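Local coordinates for glycerol kinase, putative (Plasmodium falciparum, PDB 2W40), which probably catalyses the ATP-dependent phosphorylation of glycerol to sn-glycerol 3-phosphate, the entry step of glycerol degradation, at residues A333-E338 with N420-M424; T313-V318 with L384-I388; C340-V346 with S378-A383. One frame throughout, in Å; residues are numbered along the deposited sequence.

Contact 1 of 3, residues A333-E338 with N420-M424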
# COMPACT_ATOMS: atom_id res chain seq x y z
N ALA C 333 -2.90 15.26 -8.76
CA ALA C 333 -2.72 14.06 -9.47
C ALA C 333 -2.02 14.33 -10.83
O ALA C 333 -1.21 13.49 -11.28
CB ALA C 333 -4.07 13.39 -9.65
N SER C 334 -2.26 15.50 -11.48
CA SER C 334 -1.58 15.76 -12.75
C SER C 334 -0.10 15.98 -12.53
O SER C 334 0.79 15.42 -13.23
CB SER C 334 -2.19 17.01 -13.46
OG SER C 334 -1.47 17.40 -14.65
N ASP C 335 0.18 16.83 -11.55
CA ASP C 335 1.57 17.15 -11.24
C ASP C 335 2.29 15.87 -10.83
O ASP C 335 3.40 15.57 -11.32
CB ASP C 335 1.65 18.17 -10.12
CG ASP C 335 1.44 19.61 -10.61
OD1 ASP C 335 1.60 19.88 -11.86
OD2 ASP C 335 1.06 20.47 -9.75
N ILE C 336 1.61 15.05 -10.03
CA ILE C 336 2.17 13.69 -9.68
C ILE C 336 2.44 12.88 -10.93
O ILE C 336 3.50 12.30 -11.08
CB ILE C 336 1.29 12.84 -8.71
CG1 ILE C 336 1.37 13.32 -7.29
CG2 ILE C 336 1.72 11.30 -8.69
CD1 ILE C 336 0.39 12.58 -6.31
N MET C 337 1.53 12.83 -11.88
CA MET C 337 1.86 12.12 -13.11
C MET C 337 2.89 12.77 -14.06
O MET C 337 3.61 12.07 -14.79
CB MET C 337 0.58 11.68 -13.80
CG MET C 337 0.04 10.40 -13.10
SD MET C 337 -1.29 9.76 -14.07
CE MET C 337 -0.56 8.85 -15.42
N GLU C 338 3.07 14.09 -14.00
CA GLU C 338 4.17 14.73 -14.77
C GLU C 338 5.54 14.37 -14.18
O GLU C 338 6.50 13.93 -14.92
CB GLU C 338 4.01 16.25 -14.69
CG GLU C 338 2.73 16.84 -15.31
CD GLU C 338 2.78 16.96 -16.86
OE1 GLU C 338 3.83 16.51 -17.43
OE2 GLU C 338 1.78 17.47 -17.52
N ASN C 420 -6.61 16.18 -16.62
CA ASN C 420 -5.27 15.72 -16.26
C ASN C 420 -4.77 15.13 -17.55
O ASN C 420 -5.08 13.98 -17.93
CB ASN C 420 -5.43 14.74 -15.10
CG ASN C 420 -4.17 14.08 -14.68
OD1 ASN C 420 -3.17 14.02 -15.41
ND2 ASN C 420 -4.22 13.52 -13.41
N LYS C 421 -3.95 15.92 -18.26
CA LYS C 421 -3.41 15.49 -19.57
C LYS C 421 -2.56 14.22 -19.52
O LYS C 421 -2.75 13.38 -20.37
CB LYS C 421 -2.60 16.60 -20.28
CG LYS C 421 -3.47 17.76 -20.78
CD LYS C 421 -2.61 19.04 -20.89
CE LYS C 421 -3.12 20.03 -21.92
NZ LYS C 421 -1.97 20.53 -22.81
N PRO C 422 -1.59 14.10 -18.57
CA PRO C 422 -0.88 12.81 -18.55
C PRO C 422 -1.75 11.61 -18.24
O PRO C 422 -1.56 10.56 -18.80
CB PRO C 422 0.21 12.97 -17.49
CG PRO C 422 -0.14 14.19 -16.77
CD PRO C 422 -0.99 15.09 -17.63
N PHE C 423 -2.74 11.80 -17.42
CA PHE C 423 -3.70 10.70 -17.20
C PHE C 423 -4.47 10.33 -18.44
O PHE C 423 -4.51 9.12 -18.85
CB PHE C 423 -4.69 11.12 -16.08
CG PHE C 423 -5.72 10.09 -15.76
CD1 PHE C 423 -5.39 8.84 -15.25
CD2 PHE C 423 -7.06 10.34 -16.02
CE1 PHE C 423 -6.39 7.85 -14.94
CE2 PHE C 423 -8.02 9.36 -15.75
CZ PHE C 423 -7.69 8.14 -15.16
N MET C 424 -5.05 11.33 -19.12
CA MET C 424 -5.81 11.04 -20.34
C MET C 424 -4.90 10.46 -21.43
O MET C 424 -5.30 9.56 -22.21
CB MET C 424 -6.51 12.31 -20.78
CG MET C 424 -7.67 12.75 -19.88
SD MET C 424 -8.76 11.29 -19.32
CE MET C 424 -9.50 11.09 -20.83
O HOH W 1 -2.61 18.36 -16.96

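Contact 2 of 3, residues T313-V318 with L384-I388. With EDO (1,2-ethanediol), chain B; EDO (1,2-ethanediol), chain D.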
# COMPACT_ATOMS: atom_id res chain seq x y z
N THR C 313 -13.56 1.46 -8.41
CA THR C 313 -12.51 2.28 -7.77
C THR C 313 -11.92 3.25 -8.78
O THR C 313 -11.21 2.79 -9.68
CB THR C 313 -11.39 1.43 -7.15
OG1 THR C 313 -11.96 0.55 -6.18
CG2 THR C 313 -10.31 2.38 -6.50
N ALA C 314 -12.20 4.56 -8.64
CA ALA C 314 -11.60 5.63 -9.48
C ALA C 314 -11.41 6.82 -8.56
O ALA C 314 -10.49 6.77 -7.72
CB ALA C 314 -12.51 5.95 -10.71
N GLY C 315 -12.30 7.82 -8.60
CA GLY C 315 -12.37 8.86 -7.61
C GLY C 315 -12.49 8.36 -6.17
O GLY C 315 -11.96 8.91 -5.22
N SER C 316 -13.22 7.23 -6.03
CA SER C 316 -13.36 6.59 -4.71
C SER C 316 -11.96 6.16 -4.21
O SER C 316 -11.71 6.21 -3.01
CB SER C 316 -14.28 5.42 -4.83
OG SER C 316 -13.84 4.49 -5.82
N GLY C 317 -11.09 5.68 -5.13
CA GLY C 317 -9.68 5.36 -4.82
C GLY C 317 -8.88 6.62 -4.41
O GLY C 317 -8.14 6.60 -3.43
N VAL C 318 -9.06 7.69 -5.17
CA VAL C 318 -8.35 8.88 -4.90
C VAL C 318 -8.74 9.40 -3.52
O VAL C 318 -7.90 9.90 -2.73
CB VAL C 318 -8.54 9.95 -6.08
CG1 VAL C 318 -7.94 11.35 -5.59
CG2 VAL C 318 -7.93 9.39 -7.36
N LEU C 384 -2.32 3.69 -8.83
CA LEU C 384 -3.82 3.59 -8.66
C LEU C 384 -4.49 4.16 -9.97
O LEU C 384 -5.38 3.54 -10.56
CB LEU C 384 -4.36 4.26 -7.42
CG LEU C 384 -5.86 4.15 -7.26
CD1 LEU C 384 -6.33 3.86 -5.83
CD2 LEU C 384 -6.59 5.37 -7.86
N LEU C 385 -3.94 5.29 -10.43
CA LEU C 385 -4.48 5.99 -11.62
C LEU C 385 -4.28 5.14 -12.85
O LEU C 385 -5.19 4.92 -13.65
CB LEU C 385 -3.79 7.33 -11.73
CG LEU C 385 -4.22 8.33 -10.64
CD1 LEU C 385 -3.38 9.63 -10.84
CD2 LEU C 385 -5.71 8.61 -10.61
N GLU C 386 -3.10 4.53 -12.95
CA GLU C 386 -2.85 3.59 -14.02
C GLU C 386 -3.83 2.45 -14.00
O GLU C 386 -4.27 2.00 -15.06
CB GLU C 386 -1.42 3.12 -14.04
CG GLU C 386 -0.32 4.18 -14.33
CD GLU C 386 1.05 3.56 -14.67
OE1 GLU C 386 1.23 2.29 -14.55
OE2 GLU C 386 1.98 4.35 -15.06
N GLY C 387 -4.07 1.91 -12.82
CA GLY C 387 -5.08 0.83 -12.68
C GLY C 387 -6.49 1.16 -13.20
O GLY C 387 -7.21 0.29 -13.64
N ILE C 388 -6.87 2.44 -13.20
CA ILE C 388 -8.12 2.86 -13.86
C ILE C 388 -8.06 2.55 -15.34
O ILE C 388 -8.98 1.94 -15.91
CB ILE C 388 -8.47 4.34 -13.54
CG1 ILE C 388 -8.52 4.61 -11.99
CG2 ILE C 388 -9.77 4.79 -14.31
CD1 ILE C 388 -8.68 6.09 -11.63
C1 EDO B . 2.61 -0.53 -15.64
O1 EDO B . 2.35 0.73 -16.30
C2 EDO B . 3.74 -0.33 -14.60
O2 EDO B . 4.99 0.05 -15.25
C1 EDO D . -14.28 5.64 -0.27
O1 EDO D . -12.90 6.01 -0.36
C2 EDO D . -14.87 6.67 0.57
O2 EDO D . -14.78 7.87 -0.24

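Contact 3 of 3, residues C340-V346 with S378-A383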
# COMPACT_ATOMS: atom_id res chain seq x y z
N CYS C 340 6.27 12.11 -11.91
CA CYS C 340 6.47 10.72 -11.73
C CYS C 340 6.14 10.04 -13.05
O CYS C 340 4.97 9.75 -13.33
CB CYS C 340 5.57 10.22 -10.60
SG CYS C 340 6.08 8.64 -10.11
N GLU C 341 7.16 9.77 -13.84
CA GLU C 341 6.97 9.33 -15.22
C GLU C 341 6.64 7.86 -15.35
O GLU C 341 6.18 7.41 -16.39
CB GLU C 341 8.24 9.65 -15.99
CG GLU C 341 8.44 11.18 -16.00
CD GLU C 341 9.69 11.64 -16.66
OE1 GLU C 341 10.39 10.81 -17.30
OE2 GLU C 341 10.00 12.83 -16.48
N ASN C 342 6.93 7.11 -14.30
CA ASN C 342 6.54 5.70 -14.24
C ASN C 342 6.38 5.35 -12.72
O ASN C 342 6.62 6.19 -11.81
CB ASN C 342 7.55 4.80 -15.01
CG ASN C 342 8.93 4.80 -14.35
OD1 ASN C 342 9.06 4.55 -13.15
ND2 ASN C 342 9.95 5.22 -15.09
N THR C 343 5.88 4.15 -12.45
CA THR C 343 5.62 3.76 -11.09
C THR C 343 6.72 2.91 -10.48
O THR C 343 6.52 2.40 -9.35
CB THR C 343 4.33 2.89 -11.05
OG1 THR C 343 4.56 1.68 -11.79
CG2 THR C 343 3.08 3.69 -11.56
N THR C 344 7.84 2.79 -11.25
CA THR C 344 8.95 1.84 -11.03
C THR C 344 8.48 0.39 -10.80
O THR C 344 9.05 -0.39 -9.96
CB THR C 344 9.80 2.30 -9.92
OG1 THR C 344 9.14 2.02 -8.72
CG2 THR C 344 10.05 3.78 -9.95
N GLY C 345 7.52 0.02 -11.63
CA GLY C 345 6.97 -1.28 -11.77
C GLY C 345 5.94 -1.59 -10.69
O GLY C 345 5.46 -2.68 -10.69
N VAL C 346 5.66 -0.64 -9.82
CA VAL C 346 4.54 -0.83 -8.87
C VAL C 346 3.22 -0.95 -9.64
O VAL C 346 2.97 -0.18 -10.60
CB VAL C 346 4.45 0.30 -7.81
CG1 VAL C 346 3.16 0.21 -6.91
CG2 VAL C 346 5.78 0.26 -6.94
N SER C 378 3.99 9.12 -4.27
CA SER C 378 3.75 9.50 -5.66
C SER C 378 3.59 8.29 -6.58
O SER C 378 2.71 8.24 -7.42
CB SER C 378 4.87 10.42 -6.18
OG SER C 378 6.09 9.65 -6.45
N HIS C 379 4.47 7.29 -6.45
CA HIS C 379 4.40 6.13 -7.30
C HIS C 379 3.15 5.30 -7.03
O HIS C 379 2.55 4.72 -7.94
CB HIS C 379 5.63 5.21 -7.11
CG HIS C 379 6.94 5.89 -7.25
ND1 HIS C 379 7.50 6.24 -8.47
CD2 HIS C 379 7.88 6.14 -6.32
CE1 HIS C 379 8.73 6.72 -8.27
NE2 HIS C 379 8.97 6.67 -6.97
N ILE C 380 2.75 5.24 -5.76
CA ILE C 380 1.52 4.50 -5.36
C ILE C 380 0.28 5.17 -5.94
O ILE C 380 -0.61 4.52 -6.44
CB ILE C 380 1.46 4.33 -3.82
CG1 ILE C 380 2.72 3.53 -3.35
CG2 ILE C 380 0.08 3.83 -3.36
CD1 ILE C 380 2.94 3.49 -1.77
N VAL C 381 0.24 6.50 -5.80
CA VAL C 381 -0.83 7.31 -6.42
C VAL C 381 -0.93 7.09 -7.93
O VAL C 381 -2.02 6.76 -8.45
CB VAL C 381 -0.63 8.83 -6.03
CG1 VAL C 381 -1.64 9.72 -6.85
CG2 VAL C 381 -0.80 8.97 -4.56
N ARG C 382 0.20 7.20 -8.62
CA ARG C 382 0.25 6.96 -10.08
C ARG C 382 -0.23 5.58 -10.42
O ARG C 382 -0.95 5.41 -11.39
CB ARG C 382 1.67 7.24 -10.64
CG ARG C 382 1.73 7.02 -12.10
CD ARG C 382 3.06 7.30 -12.74
NE ARG C 382 2.87 6.84 -14.09
CZ ARG C 382 2.74 7.57 -15.19
NH1 ARG C 382 3.02 8.88 -15.20
NH2 ARG C 382 2.40 6.95 -16.29
N ALA C 383 0.12 4.59 -9.60
CA ALA C 383 -0.18 3.19 -9.94
C ALA C 383 -1.74 3.04 -9.85
O ALA C 383 -2.38 2.33 -10.60
CB ALA C 383 0.57 2.17 -8.92

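Contact 1 of 3, residues A333-E338 with N420-M424
The pyrrolidine ring of P422 overlaps one side of helix 333-339, lying over its backbone and bordered by S334, M337 and E338. Its CB meets CB of M337 at 3.9 Å, while its CG sits over the carbonyl oxygen of S334. E338 completes this setting from the solvent side. A bend at chi2 (-79°) brings its carboxylate back to the ring, the two side chains crossing at about a right angle, and OE2 ends 3.7 Å from P422 CD.

Two residues before the proline, at the N-cap, the flat amide of N420 rests against S334, its OD1 lying 3.7 Å from S334 CB. On the other branch, ND2 comes 3.4 Å from S334 N; both are donors, so this is packing and not a bond. The same OD1 caps helix 421-431, accepting from F423 N at 3.0 Å with the donor well above the carbonyl plane. The amide is thus held by its own helix while it packs against the other. A water ties the two helix starts together, binding S334 OG at 2.7 Å and accepting from K421 N at 3.1 Å.

Further along, SD of M337 lies at the edge of the F423 ring, near its plane, and the bend at chi3 (80°) turns CE to the carbonyl oxygen of P422.

S334 is an ADP-binding residue of this enzyme, and the side chain of N420 is about 8 Å from G416, another, so the contact borders the nucleotide site, which holds no ADP here. Helix 421-431 is the crossover between the adjacent parallel strands 411-414 and 435-438, and helix 333-339 flanks its start. Helix 377-403 packs against the latter, L385 touching A333 and M337, and R382 touching M337.

Contact 2 of 3, residues T313-V318 with L384-I388
The N-terminal end of helix 315-323, part of the nucleotide site of the C-terminal FGGY domain, packs here on the N-terminal half of helix 377-403. G315 is an ADP-binding residue in this protein, although no nucleotide occupies the chain, and A314 stands at the N-cap position just before it. I388 extends towards this N-cap: CG1, turned anti to the carbonyl carbon (chi1 -54°), carries CD1 to 3.7 Å from A314 CA and 3.9 Å from A314 CB.

One turn back, L384 fits against G317, whose lack of a side chain lets CD1 come within 3.8 Å of its CA. The chi2 of L384, 138°, is well off a staggered value, which suggests some strain in the fit. Its other methyl, CD2, faces V318 CG2 at 4.3 Å. That valine methyl also meets L385 CD2 at 4.0 Å, the two side chains slanting across each other. Behind I388 the apolar layer continues onto V272 of strand 272-279 and F423 of helix 421-431.

E386 projects from the far side of its helix, where R382 pairs with OE2, and OE1 accepts a 2.6 Å hydrogen bond from O1 of a 1,2-ethanediol, probably from the crystallisation liquor. The contact itself is apolar and leaves the carbonyl oxygen of T313 buried without a polar partner; polar fixation of the helix start comes instead from backbone bonds of G315 and S316 to G269 and T270.

Contact 3 of 3, residues C340-V346 with S378-A383
S378 opens the helical side, its OG near C340 SG and 3.9 Å above the centre of the H379 ring. Because C340 and E341 each have two conformers, contacts made by the cysteine sulfur, including an oblique approach to the same ring, are doubtful in detail.

H379 is the next to touch the loop. Its ring edge points ND1 at N342 O, which lies in the ring plane. The hydrogen bond is nearly straight (162°) but long at 3.5 Å, hence weak. CE1 meets T344 CG2 at 3.6 Å, the threonine crossing the histidine at about a right angle, and CB lies against T343 O.

R382, one turn on, makes the shorter of the two hydrogen bonds across the contact. With CG anti to the backbone N (chi1 -179°) and the chain extended as far as NE, the guanidinium reaches the stretch just after helix 333-339. NH1 donates to C340 O at 2.8 Å, in the carbonyl plane though tilted from that of the guanidinium, while in the conformer modelled here E341 O sits 3.6 Å above the guanidinium face. Its aliphatic part is covered by T343, whose CG2 is 3.6 Å from R382 CG. Last comes A383, with CB 3.8 Å from V346 CG1.

The loop opposite is shaped by its own bonds: a type I' turn from T343 to V346, an Asx turn at N342, and T343 OG1 donating to V346 O at 2.7 Å, on a lone pair. T343 can therefore present its methyl to the helix while its hydroxyl is used within the turn. Across the contact, the helix supplies N-H donors and both acceptors are backbone carbonyls of the loop, so the positive arginine is probably stabilised by C340 O, and perhaps by E341 O, as well as by the E386 carboxylate.

Overall arrangement
The three contacts form one continuous patch of the C-terminal FGGY domain, their centres 11 to 13 Å apart. Helix 377-403 runs through it: residues 378-383 serve contact 3, and residues 384-388, directly following, serve contact 2. Contact 1 lies against the same helix, with F423 touching L385 and I388, and I336 touching S378 and V381. Along the chain the order is 313-318, 333-338, 340-346, 378-383, 384-388, 420-424, so contacts 1 and 2 interleave and contact 3 falls within both. Contacts 1 and 2 carry the ADP-binding residues S334 and G315, while contacts 2 and 3 also touch the second subunit. One long helix thus links nucleotide-site elements with parts packed near the dimer partner.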